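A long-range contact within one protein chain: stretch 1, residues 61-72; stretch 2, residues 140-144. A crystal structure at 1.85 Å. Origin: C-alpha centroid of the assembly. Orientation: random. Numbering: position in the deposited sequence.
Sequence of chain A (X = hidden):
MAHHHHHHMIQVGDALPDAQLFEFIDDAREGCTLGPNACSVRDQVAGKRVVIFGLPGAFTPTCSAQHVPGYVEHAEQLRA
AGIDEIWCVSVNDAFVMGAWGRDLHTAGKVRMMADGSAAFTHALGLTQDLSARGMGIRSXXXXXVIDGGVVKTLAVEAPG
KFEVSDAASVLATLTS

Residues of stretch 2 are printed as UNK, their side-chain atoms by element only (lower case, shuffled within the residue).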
# COMPACT_ATOMS: atom_id res chain seq x y z
N PRO A 61 -4.77 4.48 -11.18
CA PRO A 61 -5.20 5.55 -12.09
C PRO A 61 -6.65 6.00 -11.98
O PRO A 61 -6.88 7.21 -11.97
CB PRO A 61 -4.92 4.96 -13.47
CG PRO A 61 -3.63 4.10 -13.21
CD PRO A 61 -3.98 3.44 -11.89
N THR A 62 -7.62 5.09 -11.89
CA THR A 62 -9.00 5.59 -11.94
C THR A 62 -9.34 6.19 -10.58
O THR A 62 -9.94 7.28 -10.48
CB THR A 62 -9.98 4.51 -12.35
OG1 THR A 62 -9.73 4.14 -13.72
CG2 THR A 62 -11.43 5.01 -12.22
N CYS A 63 -8.93 5.48 -9.53
CA CYS A 63 -8.96 6.02 -8.17
C CYS A 63 -8.42 7.44 -8.04
O CYS A 63 -9.04 8.29 -7.40
CB CYS A 63 -8.17 5.11 -7.23
SG CYS A 63 -8.86 3.43 -7.05
N SER A 64 -7.27 7.70 -8.64
CA SER A 64 -6.57 8.97 -8.50
C SER A 64 -7.06 10.09 -9.42
O SER A 64 -7.16 11.25 -8.99
CB SER A 64 -5.06 8.80 -8.75
OG SER A 64 -4.47 7.95 -7.79
N ALA A 65 -7.32 9.76 -10.68
CA ALA A 65 -7.67 10.76 -11.71
C ALA A 65 -9.16 11.14 -11.65
O ALA A 65 -9.56 12.25 -12.01
CB ALA A 65 -7.35 10.19 -13.12
N GLN A 66 -9.98 10.19 -11.22
CA GLN A 66 -11.43 10.32 -11.32
C GLN A 66 -12.18 10.19 -9.99
O GLN A 66 -12.99 11.06 -9.62
CB GLN A 66 -11.95 9.22 -12.23
CG GLN A 66 -12.08 9.58 -13.68
CD GLN A 66 -13.18 8.76 -14.30
OE1 GLN A 66 -12.93 7.63 -14.71
NE2 GLN A 66 -14.41 9.28 -14.32
N HIS A 67 -11.98 9.08 -9.30
CA HIS A 67 -12.83 8.76 -8.15
C HIS A 67 -12.70 9.72 -6.94
O HIS A 67 -13.71 10.30 -6.51
CB HIS A 67 -12.70 7.29 -7.74
CG HIS A 67 -13.89 6.77 -7.00
ND1 HIS A 67 -13.98 5.48 -6.53
CD2 HIS A 67 -15.05 7.39 -6.63
CE1 HIS A 67 -15.16 5.31 -5.94
NE2 HIS A 67 -15.82 6.46 -5.98
N VAL A 68 -11.48 9.92 -6.41
CA VAL A 68 -11.26 10.86 -5.31
C VAL A 68 -11.49 12.32 -5.75
O VAL A 68 -12.11 13.11 -5.00
CB VAL A 68 -9.85 10.65 -4.63
CG1 VAL A 68 -9.62 11.66 -3.51
CG2 VAL A 68 -9.76 9.27 -4.05
N PRO A 69 -11.02 12.71 -6.95
CA PRO A 69 -11.25 14.12 -7.30
C PRO A 69 -12.73 14.49 -7.45
O PRO A 69 -13.09 15.60 -7.05
CB PRO A 69 -10.49 14.30 -8.60
CG PRO A 69 -9.36 13.29 -8.49
CD PRO A 69 -10.00 12.09 -7.82
N GLY A 70 -13.57 13.59 -7.94
CA GLY A 70 -15.01 13.85 -7.98
C GLY A 70 -15.54 14.17 -6.57
O GLY A 70 -16.36 15.08 -6.39
N TYR A 71 -15.08 13.44 -5.56
CA TYR A 71 -15.54 13.77 -4.21
C TYR A 71 -14.98 15.09 -3.66
O TYR A 71 -15.70 15.86 -3.04
CB TYR A 71 -15.32 12.59 -3.26
CG TYR A 71 -16.38 11.52 -3.48
CD1 TYR A 71 -17.65 11.65 -2.89
CD2 TYR A 71 -16.12 10.40 -4.29
CE1 TYR A 71 -18.64 10.69 -3.10
CE2 TYR A 71 -17.12 9.42 -4.51
CZ TYR A 71 -18.37 9.59 -3.92
OH TYR A 71 -19.38 8.64 -4.08
N VAL A 72 -13.69 15.36 -3.91
CA VAL A 72 -13.13 16.66 -3.50
C VAL A 72 -13.92 17.76 -4.20
O VAL A 72 -14.30 18.77 -3.58
CB VAL A 72 -11.61 16.71 -3.84
CG1 VAL A 72 -11.00 18.16 -3.75
CG2 VAL A 72 -10.85 15.71 -2.94
N UNK A 140 -13.49 -3.86 -3.15
CA UNK A 140 -14.31 -3.52 -4.32
C UNK A 140 -14.45 -2.01 -4.32
O UNK A 140 -14.26 -1.35 -3.24
c UNK A 140 -17.03 -6.29 -4.05
c UNK A 140 -15.36 -6.02 -5.92
c UNK A 140 -15.71 -5.69 -4.45
c UNK A 140 -15.71 -4.17 -4.25
N UNK A 141 -14.83 -1.47 -5.47
CA UNK A 141 -15.18 -0.05 -5.53
C UNK A 141 -16.67 0.14 -5.17
O UNK A 141 -17.54 -0.51 -5.77
c UNK A 141 -12.22 2.59 -8.88
c UNK A 141 -14.66 2.61 -8.40
c UNK A 141 -14.82 2.07 -6.96
n UNK A 141 -12.00 3.65 -8.09
c UNK A 141 -14.89 0.52 -6.94
n UNK A 141 -11.20 2.01 -9.51
n UNK A 141 -13.45 2.09 -9.02
N UNK A 142 -16.98 1.02 -4.21
CA UNK A 142 -18.39 1.26 -3.85
C UNK A 142 -18.63 2.63 -3.25
O UNK A 142 -17.71 3.35 -2.88
c UNK A 142 -18.56 1.16 -0.51
c UNK A 142 -18.10 0.33 -1.54
o UNK A 142 -15.95 0.65 2.02
c UNK A 142 -18.85 0.20 -2.84
c UNK A 142 -16.20 -0.26 -0.14
c UNK A 142 -16.67 0.57 0.85
c UNK A 142 -17.85 1.29 0.69
c UNK A 142 -16.92 -0.37 -1.34
N UNK A 143 -19.89 3.00 -3.12
CA UNK A 143 -20.19 4.10 -2.22
C UNK A 143 -21.44 3.78 -1.41
O UNK A 143 -22.39 3.17 -1.93
c UNK A 143 -20.33 5.47 -2.96
N UNK A 144 -21.41 4.17 -0.14
CA UNK A 144 -22.59 4.04 0.72
C UNK A 144 -22.82 5.29 1.55
O UNK A 144 -21.88 6.04 1.87
c UNK A 144 -22.47 2.82 1.63
c UNK A 144 -21.20 2.76 2.46
s UNK A 144 -21.11 1.15 3.28
c UNK A 144 -19.53 1.33 4.12

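Position 140 carries four side-chain carbons, a chain that forks at its second atom, and no nitrogen, oxygen or sulphur. None of them comes near the helix, so the contact places no demand here. The forked four-carbon pattern is that of leucine, L140.

Position 141 has seven side-chain atoms: three carbons in a row, a nitrogen, then a carbon bearing two more nitrogens. Its CA-to-CB bond points toward the helix, and one terminal nitrogen comes within reach of both C63 and H67. This planar, nitrogen-rich end is a guanidinium, and the residue is R141. The chain leaves the backbone with chi1 and chi2 both t, then turns at chi3, which is m. That reach matters, because even the nearest CA atoms of the two stretches, those of C63 and R141, lie 9.1 Å apart. R141 NH1 donates a hydrogen bond to H67 ND1 at 3.1 Å, meeting the imidazole at its edge, near the ring plane, where the nitrogen lone pair lies. The same R141 NH1 makes a weak hydrogen bond to C63 SG at 3.3 Å, with an angle of 141° against 162° for the histidine bond. T62 adds packing: its CG2 lies over one face of the guanidinium, and T62 CB is 4.0 Å from R141 NH2.

Position 142 shows one carbon leading to a ring of six carbons that bears an oxygen. Its CA-to-CB bond points away from the helix, and what approaches stretch 1 is its backbone, with the carbonyl O 4.4 Å from H67 CE1. The hydroxyl-bearing ring makes it tyrosine, Y142.

Position 143 has a single side-chain carbon, directed toward the helix, and this CB lies 3.5 Å from Y71 OH. One carbon means alanine, A143. The contact is simple packing, while Y71 OH finds its hydrogen bond elsewhere in the structure.

Position 144 has two carbons, a sulphur and a last carbon, unbranched. Its CA-to-CB bond points away from the helix, and the side chain touches nothing on stretch 1: methionine, M144.

The contact therefore works through one long arm and one short side chain. Along the strand, alternation turns Y142 and M144 away and A143 toward the helix. On the helix, C63, H67 and Y71 recur at intervals of four residues and supply a sulphur, an imidazole and a phenol to the shared side. R141 accounts for most of the area covered on stretch 2, and its guanidinium bridges a gap the backbones leave open.

Stretch 2 140-144: LRYAM
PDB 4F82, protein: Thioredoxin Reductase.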